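Local coordinates for protein alanine dehydrogenase/pyridine nucleotide transhydrogenase (Mycobacterium smegmatis str. MC2 155, PDB 3P2Y) that probably transfers hydride between NADH and NADP as the alpha 1 subunit of a proton-pumping transhydrogenase, being related in sequence to alanine dehydrogenase, at residues E260-I270 / A288-V299. Numbering follows the deposited sequence.
Sequences EDAITKFDIVI and AATGMQPGSVVV. With NA (sodium ion), chain E.
Met-292 runs along the turn Ile-263 to Phe-266, and the atoms beyond its CB meet Ile-263, Phe-266 and Val-269 in succession. Met-292 CG lies 3.6 Å from Ile-263 O; Met-292 SD then meets the methyl CG2 of Ile-263 at 3.8 Å. At chi3 the chain bends (65°), which brings Met-292 CE to Val-269 CG2 at 3.7 Å and beside Phe-266 O, so that the thioether spans from Ile-263 to Val-269 of strand 268-271. Ala-288 CB sits against Glu-260 CG (3.7 Å) and CG2 and CD1 of Ile-263, while the carboxylate of Glu-260 turns to Thr-285. Thr-264 places CB over Gly-291 O at 3.4 Å, and its OG1 bonds back to Asp-261 O.

Water joins the two loops: one molecule donates to Thr-264 O and Phe-266 O and accepts from Gln-293 N. Ser-296 N and OG approach Gln-293 O from the same face, fixing the type II turn, and Arg-170 reaches both Ser-296 OG and the carboxylate of Asp-267, which also accepts from Ser-186 N.

Beyond the loops the strands run parallel, 13° apart. Val-269 bonds with both its N and its O to strand 297-300, its N to Val-297 O at 2.8 Å and its O to Val-299 N at 2.7 Å, while Val-297 N donates to Asp-267 O. Ile-270 and Val-299 face helix 148-167. This parallel pairing, with helix 286-290 in the connection, is a beta-alpha-beta unit of the Rossmann-type nucleotide-binding fold.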
ATOM      1  N   GLU A 260       2.796 -17.215 -21.154  1.00 21.89           N
ATOM      2  CA  GLU A 260       3.295 -17.871 -19.943  1.00 22.79           C
ATOM      3  C   GLU A 260       4.759 -17.492 -19.667  1.00 22.73           C
ATOM      4  O   GLU A 260       5.104 -17.115 -18.546  1.00 22.13           O
ATOM      5  CB  GLU A 260       3.112 -19.403 -20.057  1.00 23.95           C
ATOM      6  CG  GLU A 260       3.484 -20.180 -18.803  1.00 27.18           C
ATOM      7  CD  GLU A 260       3.160 -21.663 -18.936  1.00 30.71           C
ATOM      8  OE1 GLU A 260       1.958 -22.029 -18.850  1.00 29.77           O
ATOM      9  OE2 GLU A 260       4.119 -22.438 -19.145  1.00 33.54           O
ATOM     10  N   ASP A 261       5.616 -17.571 -20.686  1.00 22.61           N
ATOM     11  CA  ASP A 261       7.033 -17.221 -20.542  1.00 23.12           C
ATOM     12  C   ASP A 261       7.231 -15.756 -20.179  1.00 21.56           C
ATOM     13  O   ASP A 261       8.082 -15.417 -19.344  1.00 21.22           O
ATOM     14  CB  ASP A 261       7.805 -17.485 -21.842  1.00 25.07           C
ATOM     15  CG  ASP A 261       7.928 -18.964 -22.176  1.00 29.66           C
ATOM     16  OD1 ASP A 261       7.665 -19.825 -21.303  1.00 33.76           O
ATOM     17  OD2 ASP A 261       8.291 -19.264 -23.341  1.00 36.21           O
ATOM     18  N   ALA A 262       6.456 -14.884 -20.820  1.00 19.64           N
ATOM     19  CA  ALA A 262       6.590 -13.468 -20.547  1.00 18.86           C
ATOM     20  C   ALA A 262       6.285 -13.186 -19.074  1.00 17.31           C
ATOM     21  O   ALA A 262       7.039 -12.463 -18.428  1.00 17.35           O
ATOM     22  CB  ALA A 262       5.719 -12.660 -21.451  1.00 18.94           C
ATOM     23  N   ILE A 263       5.212 -13.774 -18.548  1.00 16.66           N
ATOM     24  CA  ILE A 263       4.797 -13.537 -17.137  1.00 16.50           C
ATOM     25  C   ILE A 263       5.917 -13.833 -16.137  1.00 16.73           C
ATOM     26  O   ILE A 263       6.105 -13.103 -15.142  1.00 15.75           O
ATOM     27  CB  ILE A 263       3.514 -14.321 -16.786  1.00 16.50           C
ATOM     28  CG1 ILE A 263       2.301 -13.755 -17.543  1.00 15.92           C
ATOM     29  CG2 ILE A 263       3.264 -14.367 -15.252  1.00 15.88           C
ATOM     30  CD1 ILE A 263       1.150 -14.761 -17.664  1.00 15.00           C
ATOM     31  N   THR A 264       6.696 -14.885 -16.410  1.00 16.74           N
ATOM     32  CA  THR A 264       7.734 -15.301 -15.463  1.00 17.54           C
ATOM     33  C   THR A 264       8.771 -14.232 -15.227  1.00 17.19           C
ATOM     34  O   THR A 264       9.468 -14.276 -14.212  1.00 17.81           O
ATOM     35  CB  THR A 264       8.469 -16.619 -15.918  1.00 18.58           C
ATOM     36  OG1 THR A 264       9.279 -16.371 -17.083  1.00 17.80           O
ATOM     37  CG2 THR A 264       7.463 -17.702 -16.194  1.00 20.02           C
ATOM     38  N   LYS A 265       8.859 -13.262 -16.148  1.00 16.07           N
ATOM     39  CA  LYS A 265       9.902 -12.223 -16.110  1.00 16.22           C
ATOM     40  C   LYS A 265       9.566 -11.015 -15.221  1.00 15.29           C
ATOM     41  O   LYS A 265      10.424 -10.160 -15.004  1.00 15.24           O
ATOM     42  CB  LYS A 265      10.228 -11.664 -17.501  1.00 18.04           C
ATOM     43  CG  LYS A 265      10.557 -12.692 -18.587  1.00 21.14           C
ATOM     44  CD  LYS A 265      11.663 -13.634 -18.159  1.00 29.07           C
ATOM     45  CE  LYS A 265      12.201 -14.403 -19.367  1.00 33.04           C
ATOM     46  NZ  LYS A 265      13.234 -15.389 -18.931  1.00 36.93           N
ATOM     47  N   PHE A 266       8.353 -10.956 -14.702  1.00 13.50           N
ATOM     48  CA  PHE A 266       7.891  -9.723 -14.023  1.00 12.08           C
ATOM     49  C   PHE A 266       7.837  -9.856 -12.511  1.00 11.89           C
ATOM     50  O   PHE A 266       7.571 -10.953 -11.990  1.00 12.43           O
ATOM     51  CB  PHE A 266       6.520  -9.317 -14.559  1.00 11.65           C
ATOM     52  CG  PHE A 266       6.586  -8.760 -15.951  1.00 11.95           C
ATOM     53  CD1 PHE A 266       6.783  -7.407 -16.153  1.00 11.66           C
ATOM     54  CD2 PHE A 266       6.493  -9.617 -17.050  1.00 12.60           C
ATOM     55  CE1 PHE A 266       6.863  -6.892 -17.466  1.00 12.43           C
ATOM     56  CE2 PHE A 266       6.595  -9.127 -18.355  1.00 15.24           C
ATOM     57  CZ  PHE A 266       6.783  -7.771 -18.559  1.00 13.73           C
ATOM     58  N   ASP A 267       8.058  -8.735 -11.816  1.00  9.30           N
ATOM     59  CA  ASP A 267       7.991  -8.710 -10.348  1.00  9.00           C
ATOM     60  C   ASP A 267       6.579  -8.517  -9.831  1.00  8.63           C
ATOM     61  O   ASP A 267       6.248  -8.969  -8.735  1.00  9.38           O
ATOM     62  CB  ASP A 267       8.923  -7.591  -9.811  1.00  8.44           C
ATOM     63  CG  ASP A 267      10.335  -7.747 -10.329  1.00 10.95           C
ATOM     64  OD1 ASP A 267      11.013  -8.713  -9.883  1.00 10.84           O
ATOM     65  OD2 ASP A 267      10.767  -6.920 -11.191  1.00 10.72           O
ATOM     66  N   ILE A 268       5.754  -7.803 -10.605  1.00  8.72           N
ATOM     67  CA  ILE A 268       4.372  -7.541 -10.212  1.00  8.86           C
ATOM     68  C   ILE A 268       3.546  -7.794 -11.452  1.00  9.47           C
ATOM     69  O   ILE A 268       3.859  -7.245 -12.500  1.00 10.46           O
ATOM     70  CB  ILE A 268       4.161  -6.077  -9.714  1.00  8.87           C
ATOM     71  CG1 ILE A 268       4.989  -5.843  -8.431  1.00 10.75           C
ATOM     72  CG2 ILE A 268       2.655  -5.848  -9.388  1.00  9.73           C
ATOM     73  CD1 ILE A 268       5.010  -4.396  -7.899  1.00 10.32           C
ATOM     74  N   VAL A 269       2.488  -8.615 -11.329  1.00  8.93           N
ATOM     75  CA  VAL A 269       1.589  -8.869 -12.448  1.00  9.37           C
ATOM     76  C   VAL A 269       0.178  -8.562 -11.954  1.00  9.35           C
ATOM     77  O   VAL A 269      -0.273  -9.118 -10.918  1.00 10.78           O
ATOM     78  CB  VAL A 269       1.665 -10.356 -12.937  1.00 10.16           C
ATOM     79  CG1 VAL A 269       0.594 -10.614 -14.030  1.00 10.95           C
ATOM     80  CG2 VAL A 269       3.078 -10.687 -13.441  1.00  9.94           C
ATOM     81  N   ILE A 270      -0.513  -7.668 -12.670  1.00  8.69           N
ATOM     82  CA  ILE A 270      -1.866  -7.276 -12.289  0.70  8.76           C
ATOM     83  C   ILE A 270      -2.785  -7.760 -13.396  1.00  9.60           C
ATOM     84  O   ILE A 270      -2.554  -7.465 -14.574  1.00  9.51           O
ATOM     85  CB  ILE A 270      -1.966  -5.739 -12.120  0.70  9.42           C
ATOM     86  CG1 ILE A 270      -0.971  -5.280 -11.042  0.70 10.91           C
ATOM     87  CG2 ILE A 270      -3.406  -5.321 -11.785  0.70  8.88           C
ATOM     88  CD1 ILE A 270      -0.839  -3.794 -10.863  0.70 11.84           C
ATOM     89  N   ALA A 288       2.976 -20.416 -15.097  1.00 20.24           N
ATOM     90  CA  ALA A 288       3.402 -19.013 -15.248  1.00 19.76           C
ATOM     91  C   ALA A 288       3.706 -18.409 -13.882  1.00 19.90           C
ATOM     92  O   ALA A 288       4.783 -17.844 -13.685  1.00 20.40           O
ATOM     93  CB  ALA A 288       2.325 -18.190 -15.960  1.00 18.96           C
ATOM     94  N   ALA A 289       2.773 -18.574 -12.937  1.00 19.97           N
ATOM     95  CA  ALA A 289       2.933 -18.017 -11.590  1.00 20.36           C
ATOM     96  C   ALA A 289       4.132 -18.641 -10.894  1.00 20.71           C
ATOM     97  O   ALA A 289       4.940 -17.941 -10.299  1.00 19.91           O
ATOM     98  CB  ALA A 289       1.671 -18.221 -10.752  1.00 20.06           C
ATOM     99  N   THR A 290       4.249 -19.963 -11.004  1.00 22.13           N
ATOM    100  CA  THR A 290       5.323 -20.729 -10.372  1.00 23.69           C
ATOM    101  C   THR A 290       6.701 -20.362 -10.908  1.00 23.32           C
ATOM    102  O   THR A 290       7.706 -20.445 -10.176  1.00 24.01           O
ATOM    103  CB  THR A 290       5.062 -22.257 -10.587  1.00 24.10           C
ATOM    104  OG1 THR A 290       3.805 -22.577 -10.001  1.00 27.45           O
ATOM    105  CG2 THR A 290       6.130 -23.113  -9.957  1.00 27.57           C
ATOM    106  N   GLY A 291       6.738 -19.962 -12.177  1.00 22.17           N
ATOM    107  CA  GLY A 291       7.978 -19.570 -12.858  1.00 20.43           C
ATOM    108  C   GLY A 291       8.467 -18.165 -12.514  1.00 19.11           C
ATOM    109  O   GLY A 291       9.584 -17.794 -12.881  1.00 18.26           O
ATOM    110  N   MET A 292       7.633 -17.372 -11.828  1.00 17.55           N
ATOM    111  CA  MET A 292       8.047 -16.035 -11.378  1.00 16.26           C
ATOM    112  C   MET A 292       9.079 -16.138 -10.239  1.00 16.51           C
ATOM    113  O   MET A 292       9.160 -17.156  -9.529  1.00 16.91           O
ATOM    114  CB  MET A 292       6.827 -15.209 -10.934  1.00 15.52           C
ATOM    115  CG  MET A 292       5.844 -14.930 -12.085  1.00 15.01           C
ATOM    116  SD  MET A 292       4.226 -14.286 -11.559  1.00 15.18           S
ATOM    117  CE  MET A 292       4.684 -12.697 -10.851  1.00 15.56           C
ATOM    118  N   GLN A 293       9.898 -15.109 -10.098  1.00 15.77           N
ATOM    119  CA  GLN A 293      10.933 -15.110  -9.066  1.00 17.03           C
ATOM    120  C   GLN A 293      10.293 -15.037  -7.687  1.00 15.64           C
ATOM    121  O   GLN A 293       9.239 -14.426  -7.526  1.00 14.41           O
ATOM    122  CB  GLN A 293      11.899 -13.934  -9.262  1.00 18.10           C
ATOM    123  CG  GLN A 293      12.862 -14.123 -10.449  1.00 24.72           C
ATOM    124  CD  GLN A 293      13.766 -15.353 -10.300  1.00 31.81           C
ATOM    125  OE1 GLN A 293      14.467 -15.513  -9.292  1.00 35.47           O
ATOM    126  NE2 GLN A 293      13.749 -16.228 -11.300  1.00 33.30           N
ATOM    127  N   PRO A 294      10.944 -15.637  -6.675  1.00 15.44           N
ATOM    128  CA  PRO A 294      10.445 -15.503  -5.306  1.00 14.28           C
ATOM    129  C   PRO A 294      10.199 -14.038  -4.945  1.00 12.19           C
ATOM    130  O   PRO A 294      10.992 -13.182  -5.343  1.00 12.34           O
ATOM    131  CB  PRO A 294      11.606 -16.051  -4.454  1.00 14.61           C
ATOM    132  CG  PRO A 294      12.239 -17.093  -5.345  1.00 17.72           C
ATOM    133  CD  PRO A 294      12.164 -16.474  -6.750  1.00 17.25           C
ATOM    134  N   GLY A 295       9.129 -13.777  -4.192  1.00 11.44           N
ATOM    135  CA  GLY A 295       8.793 -12.414  -3.748  1.00 10.52           C
ATOM    136  C   GLY A 295       8.032 -11.584  -4.774  1.00 10.16           C
ATOM    137  O   GLY A 295       7.584 -10.450  -4.468  1.00  9.80           O
ATOM    138  N   SER A 296       7.863 -12.139  -5.973  1.00  9.56           N
ATOM    139  CA  SER A 296       7.002 -11.515  -6.997  1.00  9.55           C
ATOM    140  C   SER A 296       5.547 -11.605  -6.554  1.00  9.55           C
ATOM    141  O   SER A 296       5.213 -12.397  -5.657  1.00 10.20           O
ATOM    142  CB  SER A 296       7.198 -12.186  -8.359  1.00  9.71           C
ATOM    143  OG  SER A 296       8.568 -12.126  -8.757  1.00 10.39           O
ATOM    144  N   VAL A 297       4.683 -10.757  -7.103  1.00  9.03           N
ATOM    145  CA  VAL A 297       3.278 -10.744  -6.672  1.00  8.69           C
ATOM    146  C   VAL A 297       2.369 -10.756  -7.895  1.00  9.11           C
ATOM    147  O   VAL A 297       2.625 -10.038  -8.864  1.00 10.30           O
ATOM    148  CB  VAL A 297       2.940  -9.436  -5.867  1.00  8.44           C
ATOM    149  CG1 VAL A 297       1.478  -9.425  -5.395  1.00  8.50           C
ATOM    150  CG2 VAL A 297       3.864  -9.265  -4.630  1.00  8.48           C
ATOM    151  N   VAL A 298       1.297 -11.549  -7.825  1.00  9.19           N
ATOM    152  CA  VAL A 298       0.221 -11.508  -8.798  1.00  9.13           C
ATOM    153  C   VAL A 298      -0.985 -10.907  -8.091  1.00  8.70           C
ATOM    154  O   VAL A 298      -1.446 -11.451  -7.070  1.00  8.39           O
ATOM    155  CB  VAL A 298      -0.176 -12.941  -9.302  1.00  9.45           C
ATOM    156  CG1 VAL A 298      -1.432 -12.898 -10.248  1.00 11.16           C
ATOM    157  CG2 VAL A 298       1.014 -13.612 -10.021  1.00  9.87           C
ATOM    158  N   VAL A 299      -1.493  -9.798  -8.628  1.00  7.09           N
ATOM    159  CA  VAL A 299      -2.697  -9.149  -8.063  1.00  8.04           C
ATOM    160  C   VAL A 299      -3.819  -9.429  -9.072  1.00  9.15           C
ATOM    161  O   VAL A 299      -3.847  -8.877 -10.176  1.00  9.94           O
ATOM    162  CB  VAL A 299      -2.520  -7.634  -7.887  1.00  7.20           C
ATOM    163  CG1 VAL A 299      -3.790  -7.031  -7.181  1.00  6.04           C
ATOM    164  CG2 VAL A 299      -1.226  -7.302  -7.071  1.00  9.16           C
TER
HETATM  165 NA    NA E 364      12.886  -9.733 -14.112  1.00 32.73          NA
HETATM  166  O   HOH W   1       9.602 -12.851 -11.922  1.00 14.83           O
HETATM  167  O   HOH W   2      11.719 -15.709 -13.407  1.00 36.74           O
HETATM  168  O   HOH W   3       7.236  -8.276  -6.106  1.00 13.81           O
HETATM  169  O   HOH W   4      12.162  -7.772 -13.207  1.00 26.85           O
HETATM  170  O   HOH W   5      11.525 -10.911 -11.724  1.00 30.55           O
HETATM  171  O   HOH W   6      13.315 -12.330 -14.399  1.00 54.12           O
HETATM  172  O   HOH W   7      12.444  -8.303 -16.364  1.00 41.82           O
HETATM  173  O   HOH W   8      14.679  -9.262 -12.430  1.00 45.15           O